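Local structure of uncharacterized protein (6SCE) at residues R444-L450 / Y503-H508; H508-H512 / F619-E624; L513-Q519 / V545-R549; L552-C557 / A583-V588; G563-R567 / W592-P598. The protein cleaves DNA as a Type III CRISPR defence nuclease that is switched on by cyclic oligoadenylate. All coordinates share one frame; numbering follows the deposited sequence.

Interaction 1 (R444-L450 / Y503-H508)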
# COMPACT_ATOMS: atom_id res chain seq x y z
N ARG A 444 -16.32 15.60 22.28
CA ARG A 444 -15.29 15.04 23.15
C ARG A 444 -16.02 14.09 24.08
O ARG A 444 -17.25 14.08 24.07
CB ARG A 444 -14.58 16.14 23.93
CG ARG A 444 -13.74 17.08 23.07
CD ARG A 444 -12.58 16.34 22.41
NE ARG A 444 -11.68 17.22 21.67
CZ ARG A 444 -11.95 17.79 20.49
NH1 ARG A 444 -11.03 18.57 19.92
NH2 ARG A 444 -13.12 17.60 19.88
N PRO A 445 -15.30 13.27 24.86
CA PRO A 445 -16.02 12.39 25.77
C PRO A 445 -16.66 13.20 26.90
O PRO A 445 -16.08 14.20 27.34
CB PRO A 445 -14.94 11.43 26.29
CG PRO A 445 -13.72 11.67 25.46
CD PRO A 445 -13.84 13.08 24.96
N ASP A 446 -17.84 12.78 27.34
CA ASP A 446 -18.63 13.45 28.41
C ASP A 446 -19.56 12.41 29.02
O ASP A 446 -20.46 11.92 28.32
CB ASP A 446 -19.44 14.62 27.83
CG ASP A 446 -20.35 15.30 28.86
OD1 ASP A 446 -21.27 14.65 29.40
OD2 ASP A 446 -20.16 16.51 29.10
N PRO A 447 -19.37 12.07 30.31
CA PRO A 447 -20.11 10.96 30.94
C PRO A 447 -21.64 11.02 30.80
O PRO A 447 -22.28 9.98 30.56
CB PRO A 447 -19.71 11.05 32.41
CG PRO A 447 -18.37 11.69 32.38
CD PRO A 447 -18.43 12.69 31.27
N GLY A 448 -22.20 12.21 30.96
CA GLY A 448 -23.65 12.40 30.95
C GLY A 448 -24.24 12.28 29.56
O GLY A 448 -25.29 11.68 29.38
N LEU A 449 -23.55 12.85 28.58
CA LEU A 449 -23.98 12.74 27.19
C LEU A 449 -23.87 11.29 26.68
O LEU A 449 -24.69 10.83 25.88
CB LEU A 449 -23.16 13.71 26.33
CG LEU A 449 -23.70 14.14 24.97
CD1 LEU A 449 -25.22 14.26 24.94
CD2 LEU A 449 -23.05 15.46 24.58
N LEU A 450 -22.87 10.56 27.18
CA LEU A 450 -22.69 9.14 26.86
C LEU A 450 -23.82 8.27 27.41
O LEU A 450 -24.27 7.33 26.74
CB LEU A 450 -21.34 8.63 27.39
CG LEU A 450 -21.09 7.13 27.20
CD1 LEU A 450 -21.13 6.75 25.72
CD2 LEU A 450 -19.78 6.71 27.84
N TYR A 503 -21.30 8.26 18.62
CA TYR A 503 -20.75 8.91 19.80
C TYR A 503 -20.32 7.92 20.87
O TYR A 503 -19.28 8.11 21.51
CB TYR A 503 -21.73 9.91 20.41
CG TYR A 503 -21.11 10.65 21.56
CD1 TYR A 503 -20.09 11.57 21.34
CD2 TYR A 503 -21.50 10.41 22.88
CE1 TYR A 503 -19.50 12.25 22.38
CE2 TYR A 503 -20.90 11.08 23.93
CZ TYR A 503 -19.90 12.00 23.68
OH TYR A 503 -19.29 12.68 24.71
N ALA A 504 -21.11 6.87 21.06
CA ALA A 504 -20.75 5.79 21.99
C ALA A 504 -19.48 5.08 21.54
O ALA A 504 -18.62 4.76 22.35
CB ALA A 504 -21.88 4.78 22.09
N VAL A 505 -19.39 4.79 20.25
CA VAL A 505 -18.22 4.07 19.76
C VAL A 505 -16.98 4.96 19.95
O VAL A 505 -16.00 4.50 20.52
CB VAL A 505 -18.40 3.60 18.31
CG1 VAL A 505 -17.07 3.11 17.72
CG2 VAL A 505 -19.42 2.47 18.27
N TYR A 506 -17.06 6.21 19.51
CA TYR A 506 -15.98 7.17 19.71
C TYR A 506 -15.56 7.33 21.17
O TYR A 506 -14.36 7.44 21.47
CB TYR A 506 -16.36 8.53 19.15
CG TYR A 506 -15.56 9.68 19.73
CD1 TYR A 506 -14.29 9.98 19.25
CD2 TYR A 506 -16.07 10.45 20.77
CE1 TYR A 506 -13.56 11.03 19.78
CE2 TYR A 506 -15.36 11.51 21.29
CZ TYR A 506 -14.09 11.79 20.80
OH TYR A 506 -13.38 12.83 21.34
N SER A 507 -16.54 7.35 22.07
CA SER A 507 -16.23 7.56 23.48
C SER A 507 -15.44 6.40 24.04
O SER A 507 -14.44 6.60 24.71
CB SER A 507 -17.50 7.80 24.32
OG SER A 507 -18.13 9.03 23.94
N HIS A 508 -15.89 5.19 23.78
CA HIS A 508 -15.19 4.03 24.30
C HIS A 508 -13.85 3.81 23.59
O HIS A 508 -12.91 3.29 24.20
CB HIS A 508 -16.07 2.79 24.23
CG HIS A 508 -17.25 2.84 25.15
ND1 HIS A 508 -17.12 2.86 26.52
CD2 HIS A 508 -18.58 2.92 24.89
CE1 HIS A 508 -18.32 2.93 27.07
NE2 HIS A 508 -19.22 2.96 26.11
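Y503 and L450 carry a piece of helix-helix packing in which helix 499-513 meets the start of helix 447-458 and the turn before it. With CG of Y503 anti to the backbone N (chi1 -176°), CB sends the ring directly at 444-450. S507 OG, itself bonded to Y503 O, lies over one ring face, offset toward the rim. At the ring edge, CE2 is 3.8 Å from L450 N. At the tip, Y503 OH donates to R444 O at 2.6 Å, in the carbonyl plane and on a lone pair. A phenylalanine here would probably leave R444 O without this donor and let the turn before the helix drift. D446, the last residue of that turn, is the N-cap, its OD1 accepting from L449 N at 3.0 Å. Y506 adds its OH, 3.4 Å from R444 CA. L450 is a knob among Y503, A504, S507 and H508, with CD1 3.9 Å from A504 CA and CD2 4.1 Å from H508 CE1.

Interaction 2 (H508-H512 / F619-E624)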
# COMPACT_ATOMS: atom_id res chain seq x y z
N HIS A 508 -15.89 5.19 23.78
CA HIS A 508 -15.19 4.03 24.30
C HIS A 508 -13.85 3.81 23.59
O HIS A 508 -12.91 3.29 24.20
CB HIS A 508 -16.07 2.79 24.23
CG HIS A 508 -17.25 2.84 25.15
ND1 HIS A 508 -17.12 2.86 26.52
CD2 HIS A 508 -18.58 2.92 24.89
CE1 HIS A 508 -18.32 2.93 27.07
NE2 HIS A 508 -19.22 2.96 26.11
N LEU A 509 -13.75 4.18 22.31
CA LEU A 509 -12.45 4.11 21.62
C LEU A 509 -11.46 5.04 22.27
O LEU A 509 -10.30 4.67 22.54
CB LEU A 509 -12.57 4.45 20.13
CG LEU A 509 -13.16 3.31 19.28
CD1 LEU A 509 -13.46 3.80 17.87
CD2 LEU A 509 -12.25 2.08 19.25
N ASN A 510 -11.92 6.25 22.53
CA ASN A 510 -11.08 7.26 23.12
C ASN A 510 -10.59 6.86 24.52
O ASN A 510 -9.42 7.07 24.85
CB ASN A 510 -11.81 8.58 23.18
CG ASN A 510 -11.00 9.65 23.86
OD1 ASN A 510 -10.96 9.71 25.09
ND2 ASN A 510 -10.35 10.48 23.07
N ALA A 511 -11.48 6.28 25.33
CA ALA A 511 -11.08 5.81 26.67
C ALA A 511 -10.05 4.70 26.55
O ALA A 511 -9.11 4.64 27.33
CB ALA A 511 -12.30 5.33 27.47
N HIS A 512 -10.23 3.81 25.58
CA HIS A 512 -9.30 2.72 25.40
C HIS A 512 -7.93 3.19 24.85
O HIS A 512 -6.88 2.68 25.27
CB HIS A 512 -9.90 1.65 24.49
CG HIS A 512 -8.95 0.54 24.18
ND1 HIS A 512 -8.38 0.37 22.94
CD2 HIS A 512 -8.45 -0.44 24.97
CE1 HIS A 512 -7.58 -0.68 22.97
NE2 HIS A 512 -7.60 -1.19 24.18
N PHE A 619 -18.50 -5.00 22.04
CA PHE A 619 -18.07 -3.63 22.20
C PHE A 619 -18.83 -3.04 23.40
O PHE A 619 -20.06 -3.15 23.43
CB PHE A 619 -18.40 -2.84 20.93
CG PHE A 619 -17.81 -1.46 20.90
CD1 PHE A 619 -18.50 -0.38 21.44
CD2 PHE A 619 -16.56 -1.25 20.34
CE1 PHE A 619 -17.94 0.88 21.43
CE2 PHE A 619 -16.00 0.01 20.33
CZ PHE A 619 -16.69 1.08 20.87
N PRO A 620 -18.17 -2.39 24.35
CA PRO A 620 -16.74 -2.05 24.31
C PRO A 620 -15.85 -2.97 25.14
O PRO A 620 -14.64 -2.74 25.18
CB PRO A 620 -16.72 -0.66 24.94
CG PRO A 620 -17.83 -0.71 25.95
CD PRO A 620 -18.91 -1.55 25.31
N GLU A 621 -16.45 -3.97 25.80
CA GLU A 621 -15.72 -4.80 26.78
C GLU A 621 -14.52 -5.50 26.17
O GLU A 621 -13.46 -5.55 26.78
CB GLU A 621 -16.63 -5.86 27.43
CG GLU A 621 -17.61 -5.33 28.47
CD GLU A 621 -18.84 -4.66 27.87
OE1 GLU A 621 -19.05 -4.73 26.64
OE2 GLU A 621 -19.61 -4.06 28.65
N GLU A 622 -14.70 -6.03 24.96
CA GLU A 622 -13.66 -6.81 24.30
C GLU A 622 -12.84 -6.02 23.27
O GLU A 622 -12.29 -6.62 22.34
CB GLU A 622 -14.27 -8.04 23.63
CG GLU A 622 -14.85 -9.03 24.61
CD GLU A 622 -15.30 -10.31 23.94
OE1 GLU A 622 -16.11 -10.24 23.00
OE2 GLU A 622 -14.83 -11.39 24.35
N LEU A 623 -12.73 -4.69 23.43
CA LEU A 623 -11.88 -3.88 22.55
C LEU A 623 -10.45 -4.40 22.51
O LEU A 623 -9.95 -4.74 21.44
CB LEU A 623 -11.87 -2.41 22.97
CG LEU A 623 -12.78 -1.46 22.19
CD1 LEU A 623 -12.60 -0.04 22.71
CD2 LEU A 623 -12.49 -1.52 20.69
N GLU A 624 -9.81 -4.46 23.67
CA GLU A 624 -8.45 -5.00 23.76
C GLU A 624 -8.31 -6.31 22.98
O GLU A 624 -7.42 -6.46 22.14
CB GLU A 624 -8.09 -5.21 25.24
CG GLU A 624 -6.69 -5.78 25.49
CD GLU A 624 -5.60 -4.74 25.42
OE1 GLU A 624 -5.72 -3.77 24.64
OE2 GLU A 624 -4.60 -4.90 26.15
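H508 lays its imidazole against P620, a CH-pi contact in which P620 CG stands 3.6 Å from the ring centroid and almost on its normal. F619 adds CZ, 3.8 Å from H508 CB. One turn further along the helix, H512 rests on L623: L623 CD1 is 3.6 Å from H512 CB, and L623 CD2 meets L509 CD2 at 3.9 Å. Beyond this apolar shell, H512 NE2 donates to E624 OE1 at 3.2 Å, the oxygen lying in the imidazole plane while the nitrogen approaches from above the carboxylate plane. A cis peptide before P620 and a type I turn from P620 to L623 place the proline and the leucine, and H508 NE2 is hydrogen-bonded to E454 OE2, which fixes the turn of the ring. An alanine in place of H508 would probably take away the ring that P620 CG rests on and leave E454 without its mate. H512 ND1 is buried with no partner, which is consistent with a neutral ring carrying its proton on NE2.

Interaction 3 (L513-Q519 / V545-R549)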
# COMPACT_ATOMS: atom_id res chain seq x y z
N LEU A 513 -7.94 4.15 23.92
CA LEU A 513 -6.73 4.54 23.19
C LEU A 513 -5.90 5.66 23.85
O LEU A 513 -4.67 5.59 23.86
CB LEU A 513 -7.09 4.95 21.76
CG LEU A 513 -7.59 3.79 20.89
CD1 LEU A 513 -8.23 4.31 19.62
CD2 LEU A 513 -6.45 2.81 20.58
N ALA A 514 -6.56 6.70 24.34
CA ALA A 514 -5.86 7.85 24.92
C ALA A 514 -4.79 7.45 25.96
O ALA A 514 -3.63 7.85 25.84
CB ALA A 514 -6.84 8.85 25.50
N PRO A 515 -5.16 6.64 26.97
CA PRO A 515 -4.13 6.14 27.88
C PRO A 515 -2.88 5.60 27.16
O PRO A 515 -1.77 5.79 27.64
CB PRO A 515 -4.84 5.00 28.62
CG PRO A 515 -6.27 5.45 28.67
CD PRO A 515 -6.51 6.30 27.45
N LYS A 516 -3.08 4.95 26.01
CA LYS A 516 -1.99 4.31 25.26
C LYS A 516 -1.38 5.18 24.14
O LYS A 516 -0.62 4.67 23.32
CB LYS A 516 -2.51 2.98 24.69
CG LYS A 516 -2.90 1.97 25.76
CD LYS A 516 -3.85 0.91 25.24
CE LYS A 516 -3.27 0.14 24.07
NZ LYS A 516 -4.12 -1.02 23.70
N GLY A 517 -1.70 6.46 24.10
CA GLY A 517 -1.14 7.37 23.10
C GLY A 517 -1.82 7.36 21.72
O GLY A 517 -1.29 7.96 20.77
N GLY A 518 -2.97 6.70 21.61
CA GLY A 518 -3.72 6.66 20.35
C GLY A 518 -4.67 7.85 20.25
O GLY A 518 -5.02 8.46 21.26
N GLN A 519 -5.08 8.17 19.03
CA GLN A 519 -5.98 9.29 18.79
C GLN A 519 -7.25 8.79 18.07
O GLN A 519 -7.14 8.12 17.04
CB GLN A 519 -5.27 10.34 17.94
CG GLN A 519 -4.28 11.19 18.72
CD GLN A 519 -4.90 12.49 19.24
OE1 GLN A 519 -5.99 12.48 19.82
NE2 GLN A 519 -4.21 13.61 19.00
N VAL A 545 -12.59 7.60 12.85
CA VAL A 545 -11.24 7.23 12.46
C VAL A 545 -10.35 7.30 13.70
O VAL A 545 -10.53 8.16 14.57
CB VAL A 545 -10.73 8.10 11.28
CG1 VAL A 545 -10.67 9.57 11.64
CG2 VAL A 545 -9.38 7.61 10.76
N PHE A 546 -9.43 6.36 13.79
CA PHE A 546 -8.42 6.42 14.84
C PHE A 546 -7.07 5.96 14.31
O PHE A 546 -6.98 5.20 13.32
CB PHE A 546 -8.85 5.71 16.15
CG PHE A 546 -9.10 4.23 16.04
CD1 PHE A 546 -10.34 3.74 15.68
CD2 PHE A 546 -8.11 3.32 16.41
CE1 PHE A 546 -10.58 2.38 15.62
CE2 PHE A 546 -8.34 1.96 16.37
CZ PHE A 546 -9.57 1.48 15.96
N PHE A 547 -6.02 6.45 14.97
CA PHE A 547 -4.64 6.12 14.61
C PHE A 547 -3.96 5.55 15.85
O PHE A 547 -4.06 6.14 16.93
CB PHE A 547 -3.92 7.36 14.08
CG PHE A 547 -2.52 7.10 13.65
CD1 PHE A 547 -2.25 6.26 12.59
CD2 PHE A 547 -1.45 7.69 14.33
CE1 PHE A 547 -0.95 5.99 12.20
CE2 PHE A 547 -0.14 7.44 13.93
CZ PHE A 547 0.10 6.59 12.87
N HIS A 548 -3.34 4.38 15.73
CA HIS A 548 -2.63 3.81 16.86
C HIS A 548 -1.39 3.08 16.38
O HIS A 548 -1.50 2.09 15.69
CB HIS A 548 -3.54 2.86 17.64
CG HIS A 548 -2.94 2.39 18.93
ND1 HIS A 548 -2.41 3.26 19.86
CD2 HIS A 548 -2.79 1.14 19.44
CE1 HIS A 548 -1.94 2.56 20.88
NE2 HIS A 548 -2.16 1.28 20.65
N ARG A 549 -0.23 3.61 16.73
CA ARG A 549 1.05 2.93 16.52
C ARG A 549 1.40 2.48 15.09
O ARG A 549 1.96 1.42 14.90
CB ARG A 549 1.13 1.73 17.46
CG ARG A 549 1.07 2.18 18.92
CD ARG A 549 1.39 1.07 19.89
NE ARG A 549 2.70 0.46 19.67
CZ ARG A 549 3.88 0.95 20.07
NH1 ARG A 549 3.98 2.11 20.70
NH2 ARG A 549 4.98 0.26 19.81
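Q519 and F547 are joined by both of their backbone groups: Q519 N donates to F547 O at 3.1 Å and F547 N to Q519 O at 2.9 Å, the reciprocal bonds of an antiparallel hydrogen-bonded pair. The same Q519 O also lies 3.1 Å from F546 CA, a CA-H...O contact. Just before this pair, the chain has left helix 499-513 through a Schellman motif, with G517 as the C-prime residue at positive phi, G518 N bonded to L513 O and G517 N to A514 O. This ending turns the chain straight into strand 519-528, which lies beside strand 541-548 in the sheet of the domain. G518 follows with no side chain, and a CB there would run into H548 ND1. The imidazole of H548 is sandwiched, R549 CG over one face and L513 CD2 over the other, the latter 3.9 Å from H548 CG, while K516 O lies at its edge, 3.5 Å from CE1. K516 crosses at about a right angle, CE 3.8 Å from H548 NE2. The other branch of L513, CD1, presses on F546 CD2 at 3.4 Å. F546 holds CG between its backbone N and carbonyl carbon (chi1 63°), which stands the ring up on the side of the sheet where L513 ends the helix; there it also stacks on W553.

Interaction 4 (L552-C557 / A583-V588)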
# COMPACT_ATOMS: atom_id res chain seq x y z
N LEU A 552 -3.67 3.08 10.69
CA LEU A 552 -4.89 3.89 10.63
C LEU A 552 -6.10 2.96 10.60
O LEU A 552 -6.06 1.90 9.97
CB LEU A 552 -4.90 4.76 9.38
CG LEU A 552 -5.93 5.89 9.37
CD1 LEU A 552 -5.72 6.87 10.49
CD2 LEU A 552 -5.81 6.61 8.04
N TRP A 553 -7.16 3.37 11.28
CA TRP A 553 -8.41 2.61 11.33
C TRP A 553 -9.56 3.52 10.93
O TRP A 553 -9.64 4.65 11.42
CB TRP A 553 -8.72 2.12 12.75
CG TRP A 553 -7.80 1.07 13.31
CD1 TRP A 553 -6.51 1.24 13.72
CD2 TRP A 553 -8.14 -0.28 13.60
NE1 TRP A 553 -6.00 0.05 14.19
CE2 TRP A 553 -6.99 -0.89 14.15
CE3 TRP A 553 -9.30 -1.05 13.45
CZ2 TRP A 553 -6.96 -2.23 14.54
CZ3 TRP A 553 -9.27 -2.37 13.80
CH2 TRP A 553 -8.10 -2.96 14.34
N PHE A 554 -10.42 3.02 10.05
CA PHE A 554 -11.69 3.66 9.75
C PHE A 554 -12.78 2.88 10.45
O PHE A 554 -12.73 1.65 10.53
CB PHE A 554 -11.94 3.65 8.24
CG PHE A 554 -10.96 4.46 7.46
CD1 PHE A 554 -10.60 5.73 7.87
CD2 PHE A 554 -10.41 3.95 6.29
CE1 PHE A 554 -9.69 6.47 7.15
CE2 PHE A 554 -9.51 4.70 5.55
CZ PHE A 554 -9.15 5.96 5.97
N VAL A 555 -13.78 3.61 10.94
CA VAL A 555 -14.86 3.01 11.72
C VAL A 555 -16.17 3.11 10.93
O VAL A 555 -16.47 4.16 10.33
CB VAL A 555 -15.05 3.73 13.07
CG1 VAL A 555 -16.14 3.05 13.90
CG2 VAL A 555 -13.75 3.78 13.84
N GLU A 556 -16.92 2.01 10.90
CA GLU A 556 -18.28 2.01 10.30
C GLU A 556 -19.24 1.56 11.39
O GLU A 556 -19.02 0.52 12.00
CB GLU A 556 -18.37 1.09 9.08
CG GLU A 556 -19.74 1.02 8.40
CD GLU A 556 -20.10 2.28 7.62
OE1 GLU A 556 -19.22 3.12 7.36
OE2 GLU A 556 -21.29 2.41 7.26
N CYS A 557 -20.31 2.33 11.59
CA CYS A 557 -21.30 2.10 12.64
C CYS A 557 -22.67 1.90 12.02
O CYS A 557 -23.14 2.76 11.27
CB CYS A 557 -21.39 3.31 13.56
SG CYS A 557 -19.93 3.56 14.58
N ALA A 583 -3.52 -0.80 7.52
CA ALA A 583 -4.73 -0.18 8.03
C ALA A 583 -5.82 -1.23 8.26
O ALA A 583 -5.80 -2.32 7.68
CB ALA A 583 -5.22 0.91 7.08
N ARG A 584 -6.78 -0.90 9.12
CA ARG A 584 -7.89 -1.81 9.37
C ARG A 584 -9.19 -1.04 9.42
O ARG A 584 -9.20 0.18 9.54
CB ARG A 584 -7.70 -2.55 10.70
CG ARG A 584 -6.42 -3.34 10.84
CD ARG A 584 -6.38 -4.56 9.94
NE ARG A 584 -5.08 -5.23 10.07
CZ ARG A 584 -4.75 -6.10 11.03
NH1 ARG A 584 -5.64 -6.46 11.97
NH2 ARG A 584 -3.52 -6.62 11.05
N GLY A 585 -10.29 -1.78 9.34
CA GLY A 585 -11.61 -1.17 9.45
C GLY A 585 -12.31 -1.79 10.65
O GLY A 585 -12.31 -3.00 10.81
N LEU A 586 -12.85 -0.94 11.52
CA LEU A 586 -13.60 -1.42 12.67
C LEU A 586 -15.09 -1.33 12.32
O LEU A 586 -15.59 -0.26 12.01
CB LEU A 586 -13.28 -0.59 13.90
CG LEU A 586 -13.93 -1.08 15.20
CD1 LEU A 586 -13.38 -2.43 15.59
CD2 LEU A 586 -13.71 -0.04 16.29
N MSE A 587 -15.77 -2.47 12.34
CA MSE A 587 -17.16 -2.55 11.92
C MSE A 587 -17.95 -2.82 13.17
O MSE A 587 -17.79 -3.88 13.78
CB MSE A 587 -17.33 -3.68 10.90
CG MSE A 587 -16.22 -3.73 9.85
SE MSE A 587 -16.52 -2.27 8.58
CE MSE A 587 -17.98 -3.06 7.53
N VAL A 588 -18.79 -1.87 13.58
CA VAL A 588 -19.53 -1.98 14.85
C VAL A 588 -21.04 -1.92 14.61
O VAL A 588 -21.56 -0.96 14.01
CB VAL A 588 -19.19 -0.85 15.85
CG1 VAL A 588 -19.90 -1.07 17.20
CG2 VAL A 588 -17.69 -0.75 16.06
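A583 meets L552 where strands 551-558 and 584-592 begin to run side by side, the two parallel strands of a beta-alpha-beta crossover through helix 561-579. The E-x-K sequence ending the first strand, with D543 on the strand next to it, is consistent with the core of a PD-(D/E)xK nuclease. A583 CB lies 3.2 Å from L552 O, and R584 N donates to that same oxygen. The side chain of R584 runs alongside W553: CB sits over the six-membered ring, 3.4 Å from its centroid in a CH-pi contact, and chi1 of -57° carries CG on along the ring, near W553 CZ2 and CH2, before the guanidinium goes on to N630 O. R584 O accepts from F554 N. G585 CA lies 3.2 Å from F554 O, a CA-H...O contact. L586 N donates to F554 O at 2.8 Å and L586 O accepts from E556 N, while its CB packs 4.0 Å from W553 CE3. On the other side of the sheet, with F554 and E556 and under M571 of the crossover helix, stands M587, modelled as selenomethionine; its SE is 3.9 Å from E556 CB. V588 shares the face of V555 and C557, where V505 of helix 499-513 packs. Its N closes the ladder with a nearly straight bond to E556 O, 2.9 Å long and 176° at the hydrogen.

Interaction 5 (G563-R567 / W592-P598)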
# COMPACT_ATOMS: atom_id res chain seq x y z
N GLY A 563 -26.08 -3.73 7.70
CA GLY A 563 -25.43 -2.54 7.15
C GLY A 563 -23.94 -2.79 6.96
O GLY A 563 -23.34 -2.32 5.97
N LEU A 564 -23.35 -3.53 7.89
CA LEU A 564 -21.93 -3.86 7.87
C LEU A 564 -21.60 -4.85 6.76
O LEU A 564 -20.59 -4.68 6.07
CB LEU A 564 -21.50 -4.44 9.22
CG LEU A 564 -21.76 -3.56 10.44
CD1 LEU A 564 -21.32 -4.28 11.71
CD2 LEU A 564 -21.07 -2.20 10.31
N ARG A 565 -22.44 -5.87 6.56
CA ARG A 565 -22.25 -6.81 5.44
C ARG A 565 -22.23 -6.09 4.10
O ARG A 565 -21.40 -6.40 3.24
CB ARG A 565 -23.32 -7.90 5.43
CG ARG A 565 -23.18 -8.93 6.54
CD ARG A 565 -24.30 -9.95 6.52
NE ARG A 565 -24.60 -10.47 7.87
CZ ARG A 565 -23.87 -11.37 8.52
NH1 ARG A 565 -22.77 -11.88 7.99
NH2 ARG A 565 -24.25 -11.76 9.74
N GLU A 566 -23.16 -5.15 3.92
CA GLU A 566 -23.29 -4.41 2.66
C GLU A 566 -22.10 -3.47 2.44
O GLU A 566 -21.71 -3.20 1.29
CB GLU A 566 -24.58 -3.58 2.65
CG GLU A 566 -24.90 -2.94 1.30
N ARG A 567 -21.54 -2.97 3.54
CA ARG A 567 -20.45 -2.01 3.46
C ARG A 567 -19.06 -2.66 3.33
O ARG A 567 -18.14 -2.04 2.80
CB ARG A 567 -20.51 -1.08 4.66
CG ARG A 567 -21.52 0.04 4.49
CD ARG A 567 -20.97 1.17 3.64
NE ARG A 567 -19.82 1.80 4.29
CZ ARG A 567 -18.97 2.64 3.72
NH1 ARG A 567 -19.10 2.99 2.44
NH2 ARG A 567 -17.97 3.14 4.43
N TRP A 592 -25.90 -7.50 16.56
CA TRP A 592 -25.54 -8.56 15.62
C TRP A 592 -26.55 -9.70 15.71
O TRP A 592 -26.87 -10.16 16.81
CB TRP A 592 -24.13 -9.11 15.89
CG TRP A 592 -23.62 -9.90 14.72
CD1 TRP A 592 -23.89 -11.21 14.42
CD2 TRP A 592 -22.80 -9.41 13.65
NE1 TRP A 592 -23.28 -11.57 13.25
CE2 TRP A 592 -22.60 -10.48 12.75
CE3 TRP A 592 -22.22 -8.17 13.37
CZ2 TRP A 592 -21.84 -10.35 11.59
CZ3 TRP A 592 -21.46 -8.05 12.22
CH2 TRP A 592 -21.28 -9.13 11.34
N ARG A 593 -27.01 -10.18 14.56
CA ARG A 593 -27.97 -11.29 14.48
C ARG A 593 -27.45 -12.50 13.71
O ARG A 593 -27.18 -13.54 14.31
CB ARG A 593 -29.28 -10.81 13.86
CG ARG A 593 -30.11 -10.01 14.84
CD ARG A 593 -31.06 -9.04 14.18
NE ARG A 593 -31.47 -8.02 15.15
CZ ARG A 593 -32.34 -7.04 14.89
NH1 ARG A 593 -32.92 -6.94 13.70
NH2 ARG A 593 -32.64 -6.17 15.84
N GLY A 594 -27.28 -12.35 12.40
CA GLY A 594 -27.11 -13.49 11.48
C GLY A 594 -25.85 -14.33 11.63
O GLY A 594 -25.32 -14.51 12.74
N ALA A 595 -25.38 -14.86 10.50
CA ALA A 595 -24.19 -15.71 10.48
C ALA A 595 -22.95 -14.96 10.98
O ALA A 595 -22.99 -13.74 11.16
CB ALA A 595 -23.95 -16.24 9.08
N PRO A 596 -21.84 -15.69 11.22
CA PRO A 596 -20.55 -15.01 11.39
C PRO A 596 -20.27 -14.01 10.26
O PRO A 596 -20.79 -14.20 9.15
CB PRO A 596 -19.52 -16.16 11.35
CG PRO A 596 -20.31 -17.42 11.11
CD PRO A 596 -21.72 -17.13 11.50
N PRO A 597 -19.47 -12.97 10.53
CA PRO A 597 -19.12 -11.99 9.49
C PRO A 597 -18.34 -12.63 8.32
O PRO A 597 -17.67 -13.65 8.51
CB PRO A 597 -18.26 -10.96 10.22
CG PRO A 597 -17.78 -11.62 11.46
CD PRO A 597 -18.72 -12.74 11.79
N PRO A 598 -18.42 -12.03 7.12
CA PRO A 598 -17.69 -12.60 5.99
C PRO A 598 -16.18 -12.45 6.20
O PRO A 598 -15.75 -11.53 6.91
CB PRO A 598 -18.18 -11.77 4.80
CG PRO A 598 -18.64 -10.47 5.38
CD PRO A 598 -19.03 -10.72 6.81
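R565 reaches out from helix 561-579 and grips the proline-rich loop after strand 584-592 with the edge of its guanidinium, tying the first turns of the crossover helix to the loop that follows the second strand of the beta-alpha-beta unit. The close part centres on A595 O. R565 NH2 donates to it at 2.7 Å and 171°, and W592 NE1 adds a second bond at 3.0 Å, the two donors arriving from opposite faces of the carbonyl plane. Both oxygens that the arginine holds lie in the guanidinium plane; P596 O takes NH1 in a longer bond of 3.3 Å, approached from above its own carbonyl plane. The rim of the indole comes over one guanidinium face, CZ2 3.3 Å from R565 NH2, the planes turned 64° apart. Deeper in, L564 CD1 abuts the indole edge 3.8 Å from W592 CZ3. Toward solvent the fit slackens: P598 CD comes no nearer than 4.1 Å to R565 NH1. D561, one turn earlier on the helix, forms a salt bridge with R565 NH2 and accepts from R593 N, so it positions the arginine and the loop together. With two donors on A595 O and one on P596 O, the arginine's charge probably polarises both carbonyls, while D561 answers that charge.

Overall arrangement
From the N terminus, three earlier mixed sheets precede these contacts, all of which belong to the C-terminal sheet region. Interaction 1 closes first, bringing helix 499-513 back onto helix 447-458 across a span without strands. Interaction 2 shares H508 with it and spans the longest loop, from 508 to 624; interactions 3, 4 and 5 fall within that span. Interaction 3 closes first among them, joining the end of helix 499-513 to strand 541-548. Interactions 4 and 5 then cross, their segments alternating along the crossover unit, and are joined by a salt bridge between E556 and R567. V505 and L509 pack helix 499-513 on the strands of interaction 4.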